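Local coordinates for protein ochratoxinase (Aspergillus niger, PDB 4C65) that hydrolyses the amide bond of the mycotoxin ochratoxin A to release phenylalanine, acting as a zinc-dependent carboxypeptidase of the amidohydrolase superfamily, at residues 65-70 against 341-346; 111-116 against 262-267. All coordinates share one frame; numbering follows the deposited sequence.

Contact 1 (65-70 against 341-346)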
# COMPACT_ATOMS: atom_id res chain seq x y z
N LEU A 65 -32.97 -18.66 29.91
CA LEU A 65 -31.62 -19.16 30.16
C LEU A 65 -30.56 -18.32 29.45
O LEU A 65 -30.79 -17.80 28.37
CB LEU A 65 -31.53 -20.60 29.70
CG LEU A 65 -32.33 -21.61 30.50
CD1 LEU A 65 -32.54 -22.87 29.68
CD2 LEU A 65 -31.59 -21.91 31.81
N TRP A 66 -29.40 -18.22 30.10
CA TRP A 66 -28.21 -17.58 29.53
C TRP A 66 -27.18 -18.64 29.18
O TRP A 66 -27.07 -19.66 29.87
CB TRP A 66 -27.54 -16.67 30.53
CG TRP A 66 -28.14 -15.33 30.70
CD1 TRP A 66 -29.38 -15.05 31.16
CD2 TRP A 66 -27.49 -14.07 30.51
NE1 TRP A 66 -29.56 -13.69 31.22
CE2 TRP A 66 -28.41 -13.07 30.82
CE3 TRP A 66 -26.21 -13.70 30.08
CZ2 TRP A 66 -28.11 -11.72 30.70
CZ3 TRP A 66 -25.91 -12.36 29.99
CH2 TRP A 66 -26.86 -11.38 30.31
N ASP A 67 -26.45 -18.43 28.09
CA ASP A 67 -25.18 -19.08 27.92
C ASP A 67 -24.13 -18.00 27.79
O ASP A 67 -24.25 -17.12 26.93
CB ASP A 67 -25.15 -20.02 26.74
CG ASP A 67 -23.98 -20.98 26.82
OD1 ASP A 67 -22.83 -20.55 26.51
OD2 ASP A 67 -24.21 -22.15 27.20
N CYS A 68 -23.11 -18.09 28.64
CA CYS A 68 -22.11 -17.05 28.74
C CYS A 68 -20.85 -17.30 27.94
O CYS A 68 -19.87 -16.56 28.07
CB CYS A 68 -21.76 -16.85 30.20
SG CYS A 68 -23.18 -16.34 31.19
N HIS A 69 -20.85 -18.34 27.12
CA HIS A 69 -19.72 -18.60 26.25
C HIS A 69 -20.12 -19.14 24.88
O HIS A 69 -20.00 -20.32 24.62
CB HIS A 69 -18.72 -19.55 26.91
CG HIS A 69 -17.36 -19.48 26.29
ND1 HIS A 69 -16.22 -19.31 27.04
CD2 HIS A 69 -16.96 -19.46 25.00
CE1 HIS A 69 -15.17 -19.24 26.24
NE2 HIS A 69 -15.59 -19.32 25.00
N MET A 70 -20.58 -18.25 24.02
CA MET A 70 -20.97 -18.60 22.66
C MET A 70 -19.99 -17.98 21.69
O MET A 70 -19.26 -17.08 22.04
CB MET A 70 -22.38 -18.10 22.38
CG MET A 70 -23.47 -18.62 23.33
SD MET A 70 -23.53 -20.41 23.42
CE MET A 70 -24.17 -20.74 21.77
N GLY A 341 -26.37 -24.36 19.52
CA GLY A 341 -25.60 -25.53 19.92
C GLY A 341 -26.19 -26.18 21.16
O GLY A 341 -27.19 -25.70 21.70
N PRO A 342 -25.57 -27.28 21.62
CA PRO A 342 -26.07 -28.06 22.74
C PRO A 342 -25.79 -27.41 24.09
O PRO A 342 -25.12 -28.00 24.93
CB PRO A 342 -25.29 -29.36 22.60
CG PRO A 342 -23.98 -28.93 22.02
CD PRO A 342 -24.34 -27.84 21.06
N THR A 343 -26.32 -26.21 24.30
CA THR A 343 -26.06 -25.49 25.53
C THR A 343 -26.65 -26.14 26.81
O THR A 343 -26.10 -26.01 27.90
CB THR A 343 -26.55 -24.04 25.42
OG1 THR A 343 -27.91 -24.02 24.98
CG2 THR A 343 -25.66 -23.24 24.44
N ALA A 344 -27.77 -26.85 26.65
CA ALA A 344 -28.45 -27.50 27.79
C ALA A 344 -27.56 -28.52 28.48
O ALA A 344 -27.67 -28.72 29.69
CB ALA A 344 -29.74 -28.15 27.32
N LEU A 345 -26.67 -29.16 27.73
CA LEU A 345 -25.69 -30.08 28.30
C LEU A 345 -24.86 -29.47 29.43
O LEU A 345 -24.41 -30.19 30.33
CB LEU A 345 -24.72 -30.56 27.23
CG LEU A 345 -25.06 -31.73 26.32
CD1 LEU A 345 -23.81 -32.19 25.57
CD2 LEU A 345 -25.60 -32.91 27.10
N GLU A 346 -24.60 -28.18 29.35
CA GLU A 346 -23.75 -27.54 30.33
C GLU A 346 -24.42 -27.57 31.71
O GLU A 346 -23.73 -27.64 32.75
CB GLU A 346 -23.43 -26.11 29.92
CG GLU A 346 -22.31 -25.47 30.71
CD GLU A 346 -20.97 -26.17 30.52
OE1 GLU A 346 -20.78 -26.88 29.53
OE2 GLU A 346 -20.09 -25.97 31.40

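Contact 2 (111-116 against 262-267)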
# COMPACT_ATOMS: atom_id res chain seq x y z
N SER A 111 -30.71 -15.04 26.42
CA SER A 111 -29.49 -14.25 26.38
C SER A 111 -28.29 -15.12 26.07
O SER A 111 -28.17 -16.23 26.57
CB SER A 111 -29.26 -13.49 27.71
OG SER A 111 -30.19 -12.41 27.88
N TYR A 112 -27.40 -14.58 25.25
CA TYR A 112 -26.15 -15.18 24.88
C TYR A 112 -25.02 -14.15 25.05
O TYR A 112 -25.17 -13.01 24.68
CB TYR A 112 -26.19 -15.55 23.40
CG TYR A 112 -26.67 -16.93 23.00
CD1 TYR A 112 -26.91 -17.94 23.92
CD2 TYR A 112 -26.80 -17.24 21.64
CE1 TYR A 112 -27.31 -19.20 23.49
CE2 TYR A 112 -27.17 -18.49 21.21
CZ TYR A 112 -27.45 -19.46 22.13
OH TYR A 112 -27.80 -20.70 21.67
N ARG A 113 -23.90 -14.58 25.62
CA ARG A 113 -22.66 -13.82 25.56
C ARG A 113 -21.75 -14.43 24.50
O ARG A 113 -21.21 -15.53 24.68
CB ARG A 113 -21.96 -13.76 26.92
CG ARG A 113 -20.84 -12.71 26.97
CD ARG A 113 -20.16 -12.65 28.32
NE ARG A 113 -19.51 -13.91 28.66
CZ ARG A 113 -18.57 -14.07 29.59
NH1 ARG A 113 -18.11 -13.03 30.29
NH2 ARG A 113 -18.06 -15.27 29.82
N ASP A 114 -21.64 -13.71 23.38
CA ASP A 114 -20.77 -14.05 22.27
C ASP A 114 -19.36 -13.58 22.60
O ASP A 114 -19.15 -12.41 22.91
CB ASP A 114 -21.27 -13.33 21.01
CG ASP A 114 -20.33 -13.42 19.86
OD1 ASP A 114 -19.68 -14.47 19.68
OD2 ASP A 114 -20.28 -12.47 19.07
N LEU A 115 -18.39 -14.48 22.51
CA LEU A 115 -17.00 -14.16 22.88
C LEU A 115 -16.01 -14.22 21.72
O LEU A 115 -14.81 -13.98 21.89
CB LEU A 115 -16.56 -15.09 24.00
CG LEU A 115 -17.28 -14.87 25.32
CD1 LEU A 115 -16.75 -15.86 26.35
CD2 LEU A 115 -17.09 -13.43 25.82
N ALA A 116 -16.49 -14.48 20.51
CA ALA A 116 -15.69 -14.26 19.32
C ALA A 116 -16.59 -14.40 18.11
O ALA A 116 -17.15 -15.46 17.87
CB ALA A 116 -14.56 -15.28 19.23
N SER A 262 -14.18 -11.81 34.47
CA SER A 262 -14.76 -13.08 34.10
C SER A 262 -13.65 -13.96 33.54
O SER A 262 -12.83 -13.50 32.76
CB SER A 262 -15.87 -12.84 33.07
OG SER A 262 -16.41 -14.05 32.57
N LEU A 263 -13.59 -15.21 33.95
CA LEU A 263 -12.58 -16.11 33.45
C LEU A 263 -13.24 -17.31 32.85
O LEU A 263 -14.20 -17.86 33.42
CB LEU A 263 -11.64 -16.56 34.57
CG LEU A 263 -10.93 -15.44 35.30
CD1 LEU A 263 -10.14 -16.03 36.47
CD2 LEU A 263 -10.03 -14.65 34.38
N GLU A 264 -12.69 -17.76 31.72
CA GLU A 264 -13.23 -18.91 31.03
C GLU A 264 -12.31 -20.13 31.15
O GLU A 264 -11.09 -19.97 31.11
CB GLU A 264 -13.51 -18.57 29.58
CG GLU A 264 -13.87 -17.13 29.35
CD GLU A 264 -15.26 -16.91 29.94
OE1 GLU A 264 -16.17 -17.70 29.56
OE2 GLU A 264 -15.46 -15.98 30.75
N HIS A 265 -12.91 -21.31 31.24
CA HIS A 265 -12.22 -22.57 31.38
C HIS A 265 -11.59 -22.72 32.75
O HIS A 265 -11.97 -23.61 33.52
CB HIS A 265 -11.17 -22.78 30.27
CG HIS A 265 -11.62 -22.29 28.93
ND1 HIS A 265 -12.73 -22.80 28.29
CD2 HIS A 265 -11.13 -21.32 28.12
CE1 HIS A 265 -12.91 -22.16 27.15
NE2 HIS A 265 -11.95 -21.27 27.02
N VAL A 266 -10.62 -21.86 33.04
CA VAL A 266 -9.99 -21.77 34.34
C VAL A 266 -9.48 -23.11 34.82
O VAL A 266 -9.50 -23.41 36.01
CB VAL A 266 -10.93 -21.16 35.40
CG1 VAL A 266 -10.15 -20.20 36.28
CG2 VAL A 266 -12.08 -20.39 34.77
N SER A 267 -8.92 -23.87 33.89
CA SER A 267 -8.57 -25.28 34.11
C SER A 267 -7.62 -25.57 35.28
O SER A 267 -7.65 -26.68 35.81
CB SER A 267 -7.99 -25.87 32.82
OG SER A 267 -8.91 -25.69 31.76

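Contact 1 (65-70 against 341-346)
Asp67 and Met70 close on one methyl group, CG2 of Thr343, and that methyl is where the contact is tight. Asp67 brings its carboxylate from strand 60-67, and OD2 lies 3.3 Å from Thr343 CG2. The thioether of Met70 crosses the threonine at about a right angle, with SD 3.7 Å from the same CG2 and its terminal CE at 3.9 Å from it. Met70 gets there by folding: the bend at chi2 (-55°) turns SD toward Thr343, and that at chi3 (-69°) brings CE round beside the same methyl.

No hydrogen bond spans the two segments, so the join is one of van der Waals packing, and the carboxylate of Asp67 finds its hydrogen bonds elsewhere. OD2 is bonded to the hydroxyl of Thr335. Asp67 OD1 turns back on its own segment and accepts from His69 N at 3.0 Å, met on its anti side and 30° out of the carboxylate plane. This Asx turn braces the corner at Cys68, just before zinc ligand His69.

Away from the methyl the fit slackens. The CA atoms come no nearer than 6.9 Å, between Asp67 CA and Thr343 CA, and Glu346 OE1 stays 6.3 Å from Asp67 OD2, its carboxylate held instead by Arg288 N and the hydroxyl of Ser289. Pro342, partly exposed, centres an inverse gamma turn and packs on Phe437 of a second subunit.

Together the two segments join TIM-barrel strand 60-67 to the N-terminal region of helix 344-354, beside the metal site typical of amidohydrolases, where His69 and His71 bind the first zinc.

Contact 2 (111-116 against 262-267)
A buried triangle of Arg113, Ser262 and Glu264 is the striking feature here: the arginine reaches across the barrel interior and grips Ser262 of strand 262-263 and Glu264 just beyond Leu263. Its NH1 donates to Ser262 OG at 3.0 Å, with the oxygen almost in the guanidinium plane. Glu264 has two conformers, and its contacts are those of the one described here. In it, Arg113 NH2 makes a salt bridge to Glu264 OE2 at 2.9 Å, but less squarely: the N-H...O angle is 142° and the donor comes from above the carboxylate plane. The two flat groups are turned 62° apart. Ser262 OG closes the third side by donating to Glu264 OE2 at 2.8 Å, nearly along the C-O axis.

The arginine extends with CG anti to N (chi1 -167°), then kinks at chi3. Cys68 O holds NE and Ser372 O shares NH1, which limits the group's rotation. Leu115 CD2 lies over one guanidinium face, while Leu115 CD1 touches Glu264 OE1 at 3.7 Å.

The hydroxyl of Ser243 is also hydrogen-bonded to Glu264 OE2, and OE1 accepts from ND1 of His69, so this glutamate conformer sits in the second shell and probably helps to orient that zinc ligand. Next along, His265 binds the second zinc: a buried polar network beside the binuclear zinc centre of an amidohydrolase TIM barrel.

Both contacts are buried near the centre of the chain, yet segment 341-346 of contact 1 also reaches a second subunit through Pro342, whereas no other chain touches contact 2. Their first segments lie on neighbouring parallel strands, 60-67 and 109-114, and they meet directly: Met70 O lies 2.8 Å from Leu115 N, and Met70 CE packs 3.5 Å from Tyr112 CZ. Their chemistry differs with place. Contact 1 sets a carboxylate and a thioether on one methyl, with no hydrogen bond across; contact 2 spans the barrel interior with charge and hydrogen bonds. Each carries a zinc ligand, so 65-70 and 262-267 approach the metal centre from different strands.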